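Local coordinates for protein phosphoenolpyruvate--glycerone phosphotransferase (Enterococcus faecalis, PDB 3B48) that probably serves as the phosphoryl donor of the dihydroxyacetone kinase complex, relaying the phosphoryl group from phosphoenolpyruvate towards dihydroxyacetone, at residues G48-P51 against M52-I55; S75-L78 against S79-A83; L87-D90 against Q91-H94. All blocks are in the same frame, centred on the assembly; numbering follows the deposited sequence. Where two conformers were deposited one is given.

Contact 1: residues G48-P51 against M52-I55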
ATOM      1  N   GLY B  48     -12.298  -4.914  -8.033  1.00 29.70           N
ATOM      2  CA  GLY B  48     -11.956  -4.874  -9.448  1.00 30.01           C
ATOM      3  C   GLY B  48     -11.571  -3.469  -9.863  1.00 30.37           C
ATOM      4  O   GLY B  48     -11.646  -2.538  -9.066  1.00 30.70           O
ATOM      5  N   SER B  49     -11.137  -3.289 -11.101  1.00 30.52           N
ATOM      6  CA  SER B  49     -10.773  -1.938 -11.521  1.00 31.09           C
ATOM      7  C   SER B  49     -11.433  -1.497 -12.820  1.00 30.49           C
ATOM      8  O   SER B  49     -11.650  -2.304 -13.701  1.00 31.10           O
ATOM      9  CB  SER B  49      -9.252  -1.798 -11.590  1.00 30.90           C
ATOM     10  OG  SER B  49      -8.764  -1.766 -10.257  1.00 32.33           O
ATOM     11  N   ASP B  50     -11.739  -0.201 -12.919  1.00 29.89           N
ATOM     12  CA  ASP B  50     -12.355   0.389 -14.099  1.00 28.38           C
ATOM     13  C   ASP B  50     -11.481   1.546 -14.570  1.00 28.20           C
ATOM     14  O   ASP B  50     -11.301   2.522 -13.836  1.00 28.12           O
ATOM     15  CB  ASP B  50     -13.776   0.883 -13.782  1.00 28.40           C
ATOM     16  CG  ASP B  50     -14.540   1.344 -15.022  1.00 27.71           C
ATOM     17  OD1 ASP B  50     -13.945   1.372 -16.111  1.00 25.13           O
ATOM     18  OD2 ASP B  50     -15.748   1.668 -14.914  1.00 28.52           O
ATOM     19  N   PRO B  51     -10.931   1.447 -15.808  1.00 27.87           N
ATOM     20  CA  PRO B  51     -10.118   2.555 -16.356  1.00 26.82           C
ATOM     21  C   PRO B  51     -10.925   3.842 -16.581  1.00 26.54           C
ATOM     22  O   PRO B  51     -10.360   4.917 -16.600  1.00 25.83           O
ATOM     23  CB  PRO B  51      -9.607   1.990 -17.682  1.00 26.77           C
ATOM     24  CG  PRO B  51     -10.582   0.889 -18.026  1.00 27.39           C
ATOM     25  CD  PRO B  51     -11.039   0.315 -16.746  1.00 26.68           C
HETATM   26  N   MSE B  52     -12.234   3.713 -16.756  1.00 26.98           N
HETATM   27  CA  MSE B  52     -13.111   4.855 -16.983  1.00 28.14           C
HETATM   28  C   MSE B  52     -13.223   5.776 -15.750  1.00 26.97           C
HETATM   29  O   MSE B  52     -13.582   6.928 -15.864  1.00 27.07           O
HETATM   30  CB  MSE B  52     -14.480   4.363 -17.447  1.00 29.06           C
HETATM   31  CG  MSE B  52     -15.217   5.318 -18.396  1.00 34.54           C
HETATM   32 SE   MSE B  52     -14.263   5.617 -20.090  1.00 43.94          SE
HETATM   33  CE  MSE B  52     -14.310   3.803 -20.801  1.00 44.36           C
ATOM     34  N   LYS B  53     -12.860   5.277 -14.579  1.00 26.35           N
ATOM     35  CA  LYS B  53     -12.790   6.136 -13.355  1.00 26.11           C
ATOM     36  C   LYS B  53     -11.667   7.173 -13.433  1.00 24.52           C
ATOM     37  O   LYS B  53     -11.873   8.331 -13.097  1.00 23.00           O
ATOM     38  CB  LYS B  53     -12.701   5.275 -12.074  1.00 25.28           C
ATOM     39  CG  LYS B  53     -13.958   4.421 -11.890  1.00 25.80           C
ATOM     40  CD  LYS B  53     -13.873   3.542 -10.663  1.00 30.54           C
ATOM     41  CE  LYS B  53     -14.616   4.151  -9.493  1.00 31.87           C
ATOM     42  NZ  LYS B  53     -14.374   3.349  -8.265  1.00 34.42           N
ATOM     43  N   ILE B  54     -10.513   6.716 -13.932  1.00 23.61           N
ATOM     44  CA  ILE B  54      -9.358   7.537 -14.246  1.00 23.22           C
ATOM     45  C   ILE B  54      -9.682   8.539 -15.360  1.00 24.43           C
ATOM     46  O   ILE B  54      -9.499   9.743 -15.168  1.00 24.11           O
ATOM     47  CB  ILE B  54      -8.139   6.656 -14.673  1.00 23.04           C
ATOM     48  CG1 ILE B  54      -7.893   5.529 -13.653  1.00 22.87           C
ATOM     49  CG2 ILE B  54      -6.895   7.505 -14.843  1.00 20.93           C
ATOM     50  CD1 ILE B  54      -6.774   4.504 -13.987  1.00 22.56           C
ATOM     51  N   ILE B  55     -10.195   8.044 -16.505  1.00 25.66           N
ATOM     52  CA  ILE B  55     -10.562   8.893 -17.631  1.00 25.92           C
ATOM     53  C   ILE B  55     -11.533  10.001 -17.203  1.00 26.26           C
ATOM     54  O   ILE B  55     -11.248  11.179 -17.401  1.00 26.72           O
ATOM     55  CB  ILE B  55     -11.180   8.108 -18.856  1.00 26.61           C
ATOM     56  CG1 ILE B  55     -10.334   6.901 -19.306  1.00 26.76           C
ATOM     57  CG2 ILE B  55     -11.480   9.060 -20.061  1.00 25.86           C
ATOM     58  CD1 ILE B  55      -8.956   7.234 -19.698  1.00 29.65           C
TER
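The Asp50 carboxylate stands at the start of helix 51-60, with the backbone N of Met52 above one of its faces. This is an N-cap: OD1 of Asp50 accepts from Met52 N at 3.0 Å, and the donor stands well above the carboxylate plane, 60° out of it. With CG anti to the backbone N (chi1 -172°), the acid folds forward over the first turn instead of trailing back along the loop. Met52, a selenomethionine, adds its CB to the same oxygen, 3.3 Å from Asp50 OD1, before its bent chain leads away. The Asp50 carbonyl group is also met from above its plane, by Lys53 N in a longer bond of 3.3 Å to Asp50 O. The Lys53 chain passes Asp50 CB, its CG lying 4.0 Å from that atom. The carboxylate at this helix end probably also has a favourable interaction with the helix dipole. Pro51 occupies the first helical position, where its lack of an N-H costs no helical bond. Ile54 packs on Leu9 and Val11 of the central strand 6-11, and Ser49 reaches the loop residue His13. The Pro51 carbonyl starts the regular pattern: Ile55 N donates to Pro51 O at 3.1 Å, while Ile55 CG1 rests 3.4 Å from that oxygen.

Contact 2: residues S75-L78 against S79-A83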
ATOM      1  N   SER B  75      -5.270  -5.883 -12.266  1.00 30.11           N
ATOM      2  CA  SER B  75      -6.041  -5.202 -13.278  1.00 30.11           C
ATOM      3  C   SER B  75      -6.063  -3.711 -12.990  1.00 29.38           C
ATOM      4  O   SER B  75      -6.365  -2.913 -13.868  1.00 29.49           O
ATOM      5  CB  SER B  75      -7.467  -5.776 -13.350  1.00 30.64           C
ATOM      6  OG  SER B  75      -8.247  -5.334 -12.248  1.00 32.26           O
ATOM      7  N   ALA B  76      -5.725  -3.345 -11.759  1.00 28.77           N
ATOM      8  CA  ALA B  76      -5.462  -1.967 -11.411  1.00 27.90           C
ATOM      9  C   ALA B  76      -4.335  -1.417 -12.286  1.00 27.56           C
ATOM     10  O   ALA B  76      -4.447  -0.322 -12.848  1.00 28.28           O
ATOM     11  CB  ALA B  76      -5.130  -1.841  -9.939  1.00 27.33           C
ATOM     12  N   VAL B  77      -3.271  -2.196 -12.421  1.00 27.30           N
ATOM     13  CA  VAL B  77      -2.106  -1.825 -13.216  1.00 27.08           C
ATOM     14  C   VAL B  77      -2.506  -1.704 -14.676  1.00 27.14           C
ATOM     15  O   VAL B  77      -2.207  -0.689 -15.324  1.00 26.79           O
ATOM     16  CB  VAL B  77      -0.933  -2.861 -13.019  1.00 27.19           C
ATOM     17  CG1 VAL B  77       0.233  -2.613 -13.993  1.00 25.44           C
ATOM     18  CG2 VAL B  77      -0.427  -2.803 -11.578  1.00 27.96           C
ATOM     19  N   LEU B  78      -3.175  -2.742 -15.183  1.00 27.45           N
ATOM     20  CA  LEU B  78      -3.693  -2.747 -16.545  1.00 27.88           C
ATOM     21  C   LEU B  78      -4.630  -1.555 -16.806  1.00 27.90           C
ATOM     22  O   LEU B  78      -4.484  -0.860 -17.835  1.00 28.06           O
ATOM     23  CB  LEU B  78      -4.380  -4.079 -16.882  1.00 27.29           C
ATOM     24  CG  LEU B  78      -4.903  -4.146 -18.324  1.00 28.42           C
ATOM     25  CD1 LEU B  78      -3.755  -4.168 -19.350  1.00 28.37           C
ATOM     26  CD2 LEU B  78      -5.823  -5.339 -18.543  1.00 28.43           C
ATOM     27  N   SER B  79      -5.567  -1.311 -15.887  0.50 27.95           N
ATOM     28  CA  SER B  79      -6.529  -0.195 -16.008  0.50 27.72           C
ATOM     29  C   SER B  79      -5.855   1.188 -16.068  0.50 27.98           C
ATOM     30  O   SER B  79      -6.321   2.093 -16.774  0.50 28.24           O
ATOM     31  CB  SER B  79      -7.563  -0.267 -14.875  0.50 27.70           C
ATOM     32  OG  SER B  79      -8.152   0.991 -14.611  0.50 27.55           O
ATOM     33  N   SER B  80      -4.763   1.344 -15.324  1.00 27.61           N
ATOM     34  CA  SER B  80      -3.925   2.544 -15.387  1.00 27.54           C
ATOM     35  C   SER B  80      -3.184   2.724 -16.722  1.00 27.42           C
ATOM     36  O   SER B  80      -2.962   3.856 -17.152  1.00 27.05           O
ATOM     37  CB  SER B  80      -2.888   2.483 -14.274  1.00 27.47           C
ATOM     38  OG  SER B  80      -3.544   2.607 -13.057  1.00 28.25           O
ATOM     39  N   GLU B  81      -2.800   1.608 -17.348  1.00 26.81           N
ATOM     40  CA  GLU B  81      -2.110   1.630 -18.641  1.00 27.27           C
ATOM     41  C   GLU B  81      -3.076   1.856 -19.795  1.00 27.18           C
ATOM     42  O   GLU B  81      -2.764   2.608 -20.722  1.00 26.53           O
ATOM     43  CB  GLU B  81      -1.274   0.345 -18.896  1.00 26.48           C
ATOM     44  CG  GLU B  81      -0.181   0.093 -17.851  1.00 27.30           C
ATOM     45  CD  GLU B  81       0.419  -1.335 -17.842  1.00 27.77           C
ATOM     46  OE1 GLU B  81      -0.107  -2.277 -18.481  1.00 29.68           O
ATOM     47  OE2 GLU B  81       1.444  -1.510 -17.168  1.00 28.76           O
ATOM     48  N   LEU B  82      -4.229   1.182 -19.742  1.00 27.62           N
ATOM     49  CA  LEU B  82      -5.267   1.326 -20.783  1.00 27.65           C
ATOM     50  C   LEU B  82      -5.920   2.714 -20.818  1.00 27.80           C
ATOM     51  O   LEU B  82      -6.360   3.161 -21.874  1.00 28.57           O
ATOM     52  CB  LEU B  82      -6.360   0.276 -20.629  1.00 27.07           C
ATOM     53  CG  LEU B  82      -6.057  -1.227 -20.709  1.00 26.64           C
ATOM     54  CD1 LEU B  82      -7.281  -1.994 -20.267  1.00 22.28           C
ATOM     55  CD2 LEU B  82      -5.624  -1.662 -22.119  1.00 24.34           C
ATOM     56  N   ALA B  83      -5.969   3.381 -19.672  1.00 28.09           N
ATOM     57  CA  ALA B  83      -6.533   4.718 -19.560  1.00 28.16           C
ATOM     58  C   ALA B  83      -5.698   5.718 -20.314  1.00 28.00           C
ATOM     59  O   ALA B  83      -6.239   6.597 -20.979  1.00 28.21           O
ATOM     60  CB  ALA B  83      -6.658   5.138 -18.078  1.00 28.31           C
TER
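The opening turns of helix 75-84, which follows strand 66-71 in the parallel alpha/beta fold, bring Ser80 back onto Ala76. Ala76 O is gripped twice: Ser80 N donates at 3.0 Å and Ser80 OG donates at 3.1 Å to that same Ala76 O, the two arriving from opposite faces of its plane. The hydroxyl can do this because it lies beside its own backbone N (chi1 -68°), folded back along the helix, so a buried polar group is satisfied within one turn. Ser79 N closes the first turn on Ser75 O at 2.7 Å. On the next face of the helix, Val77 and Glu81 run side by side in the same direction, Val77 CG1 lying 3.6 Å from Glu81 OE2; that carboxylate oxygen is hydrogen-bonded to Trp134 NE1 of the second subunit. Leu78 and Leu82 cross obliquely on the outer side, Leu78 CG against Leu82 CD1 at 3.7 Å, and Leu82 N donates to Leu78 O at 2.8 Å. At the helix start, Ser75 OG is hydrogen-bonded to His13 NE2. Ser80 faces strands 66-71 and 95-97, Ser79 faces Pro51 and Ile54 of helix 51-60, and Trp134 of the second subunit covers Val77.

Contact 3: residues L87-D90 against Q91-H94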
ATOM      1  N   LEU B  87      -6.667   8.714 -23.676  1.00 29.18           N
ATOM      2  CA  LEU B  87      -6.663  10.149 -23.509  1.00 30.01           C
ATOM      3  C   LEU B  87      -6.225  10.892 -24.785  1.00 30.39           C
ATOM      4  O   LEU B  87      -5.516  10.336 -25.628  1.00 30.43           O
ATOM      5  CB  LEU B  87      -5.744  10.506 -22.340  1.00 29.72           C
ATOM      6  CG  LEU B  87      -6.148   9.999 -20.948  1.00 30.57           C
ATOM      7  CD1 LEU B  87      -4.990  10.144 -19.999  1.00 30.76           C
ATOM      8  CD2 LEU B  87      -7.379  10.720 -20.432  1.00 29.88           C
ATOM      9  N   GLU B  88      -6.657  12.148 -24.911  1.00 30.93           N
ATOM     10  CA  GLU B  88      -6.117  13.080 -25.914  1.00 31.17           C
ATOM     11  C   GLU B  88      -4.618  13.269 -25.704  1.00 31.33           C
ATOM     12  O   GLU B  88      -4.104  13.029 -24.610  1.00 31.86           O
ATOM     13  CB  GLU B  88      -6.802  14.452 -25.796  1.00 31.13           C
ATOM     14  CG  GLU B  88      -8.240  14.512 -26.237  1.00 31.74           C
ATOM     15  CD  GLU B  88      -8.422  14.027 -27.649  1.00 34.21           C
ATOM     16  OE1 GLU B  88      -7.820  14.610 -28.579  1.00 35.70           O
ATOM     17  OE2 GLU B  88      -9.176  13.052 -27.835  1.00 36.46           O
ATOM     18  N   GLU B  89      -3.937  13.726 -26.749  1.00 31.73           N
ATOM     19  CA  GLU B  89      -2.492  13.977 -26.737  1.00 31.95           C
ATOM     20  C   GLU B  89      -2.051  15.023 -25.693  1.00 31.92           C
ATOM     21  O   GLU B  89      -1.052  14.838 -24.998  1.00 31.72           O
ATOM     22  CB  GLU B  89      -2.077  14.453 -28.121  1.00 32.32           C
ATOM     23  CG  GLU B  89      -1.045  13.596 -28.829  1.00 33.98           C
ATOM     24  CD  GLU B  89      -1.143  13.715 -30.360  1.00 34.57           C
ATOM     25  OE1 GLU B  89      -1.824  14.647 -30.846  1.00 34.58           O
ATOM     26  OE2 GLU B  89      -0.554  12.864 -31.073  1.00 34.14           O
ATOM     27  N   ASP B  90      -2.781  16.139 -25.611  1.00 31.86           N
ATOM     28  CA  ASP B  90      -2.520  17.158 -24.591  1.00 31.57           C
ATOM     29  C   ASP B  90      -2.554  16.550 -23.177  1.00 30.84           C
ATOM     30  O   ASP B  90      -1.777  16.949 -22.311  1.00 31.44           O
ATOM     31  CB  ASP B  90      -3.477  18.379 -24.720  1.00 32.10           C
ATOM     32  CG  ASP B  90      -4.922  17.999 -25.190  1.00 34.76           C
ATOM     33  OD1 ASP B  90      -5.842  17.879 -24.333  1.00 35.97           O
ATOM     34  OD2 ASP B  90      -5.141  17.831 -26.424  1.00 36.55           O
ATOM     35  N   GLN B  91      -3.434  15.571 -22.973  1.00 29.38           N
ATOM     36  CA  GLN B  91      -3.678  14.961 -21.648  1.00 28.42           C
ATOM     37  C   GLN B  91      -2.601  13.950 -21.251  1.00 28.13           C
ATOM     38  O   GLN B  91      -2.279  13.814 -20.066  1.00 27.87           O
ATOM     39  CB  GLN B  91      -5.051  14.276 -21.591  1.00 27.54           C
ATOM     40  CG  GLN B  91      -6.235  15.211 -21.744  1.00 27.78           C
ATOM     41  CD  GLN B  91      -7.579  14.476 -21.827  1.00 28.36           C
ATOM     42  OE1 GLN B  91      -7.723  13.472 -22.526  1.00 28.92           O
ATOM     43  NE2 GLN B  91      -8.570  15.002 -21.130  1.00 28.66           N
ATOM     44  N   GLN B  92      -2.065  13.242 -22.245  1.00 27.69           N
ATOM     45  CA  GLN B  92      -1.001  12.284 -22.037  1.00 27.42           C
ATOM     46  C   GLN B  92       0.243  12.943 -21.483  1.00 27.68           C
ATOM     47  O   GLN B  92       0.932  12.361 -20.660  1.00 28.74           O
ATOM     48  CB  GLN B  92      -0.694  11.541 -23.342  1.00 27.33           C
ATOM     49  CG  GLN B  92      -1.670  10.386 -23.664  1.00 26.76           C
ATOM     50  CD  GLN B  92      -1.470   9.831 -25.072  1.00 26.95           C
ATOM     51  OE1 GLN B  92      -0.827  10.465 -25.893  1.00 28.81           O
ATOM     52  NE2 GLN B  92      -2.042   8.663 -25.360  1.00 23.23           N
ATOM     53  N   LYS B  93       0.513  14.169 -21.909  1.00 28.15           N
ATOM     54  CA  LYS B  93       1.696  14.930 -21.482  1.00 28.72           C
ATOM     55  C   LYS B  93       1.617  15.295 -19.983  1.00 28.88           C
ATOM     56  O   LYS B  93       2.632  15.576 -19.325  1.00 28.40           O
ATOM     57  CB  LYS B  93       1.865  16.168 -22.384  1.00 29.26           C
ATOM     58  CG  LYS B  93       2.901  17.198 -21.915  1.00 30.22           C
ATOM     59  CD  LYS B  93       3.476  18.004 -23.062  1.00 32.30           C
ATOM     60  CE  LYS B  93       4.546  17.211 -23.828  1.00 33.11           C
ATOM     61  NZ  LYS B  93       4.602  17.645 -25.253  1.00 32.26           N
ATOM     62  N   HIS B  94       0.395  15.256 -19.456  1.00 28.71           N
ATOM     63  CA  HIS B  94       0.154  15.503 -18.050  1.00 28.63           C
ATOM     64  C   HIS B  94      -0.186  14.247 -17.234  1.00 27.90           C
ATOM     65  O   HIS B  94      -0.578  14.362 -16.085  1.00 27.55           O
ATOM     66  CB  HIS B  94      -0.913  16.592 -17.902  1.00 29.02           C
ATOM     67  CG  HIS B  94      -0.507  17.893 -18.516  1.00 30.19           C
ATOM     68  ND1 HIS B  94       0.688  18.515 -18.212  1.00 31.41           N
ATOM     69  CD2 HIS B  94      -1.110  18.672 -19.446  1.00 32.51           C
ATOM     70  CE1 HIS B  94       0.796  19.625 -18.920  1.00 30.67           C
ATOM     71  NE2 HIS B  94      -0.284  19.747 -19.671  1.00 30.47           N
TER
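Gln91 turns its side-chain amide back to the residue just before its own helix, OE1 accepting from Glu88 N at 2.9 Å. Glu88 is the N-cap of the short helix 89-92 and Gln91 its third residue, so this bond supplies one half of a capping box; the Glu88 carboxylate leads away instead. The donor, Glu88 N, is tilted 16° from the plane of the amide carbonyl, and an extended chain (chi2 174°) starting beside the backbone N gives Gln91 the length for the return. At its other end the amide is fixed by a hydrogen bond between NE2 and Asn59 OD1, which ties the cap to helix 51-60. Gln92 N donates to Glu88 O at 3.1 Å, and Gln91 N adds a weak bond to that oxygen. Gln92 likewise reaches back along the chain, its NE2 held by Phe84 O. Three acidic residues in a row, Glu88, Glu89 and Asp90, stand at the helix start, where the dipole is likely to favour their charges, though their carboxylates fan apart.

Leu87, Glu88 and Asp90 pack against the Gln91 side chain. Leu87 crosses Gln91 at about a right angle, its CD2 3.5 Å from Gln91 OE1, and CB of Glu88 lies equally near that oxygen. Asp90 runs alongside Gln91, pointing the same way, with the carboxylate and amide planes 47° apart. Where the chain leaves for strand 95-97, His94 ND1 is hydrogen-bonded to Glu66 OE1, and the imidazole CD2 approaches Asp90 O obliquely at 3.4 Å.

How the contacts relate
From the N terminus the three contacts follow in series, none nesting or crossing; each joins consecutive residues and so encloses no loop. Contact 1 starts helix 51-60 after strand 35-38, contact 2 lies on helix 75-84 after strand 66-71, and contact 3 leads through helix 89-92 to strand 95-97. In space contacts 1 and 2 are neighbours, centres about 8 Å apart, with Pro51 and Ile55 packing on Ser79 and Ala83. Contact 3 is about 17 Å from contact 1, centre to centre, yet Ile55 CD1 reaches Leu87 CD2 at 3.9 Å. Helix 51-60 thus touches both later pieces, whereas contacts 2 and 3 adjoin through the chain alone.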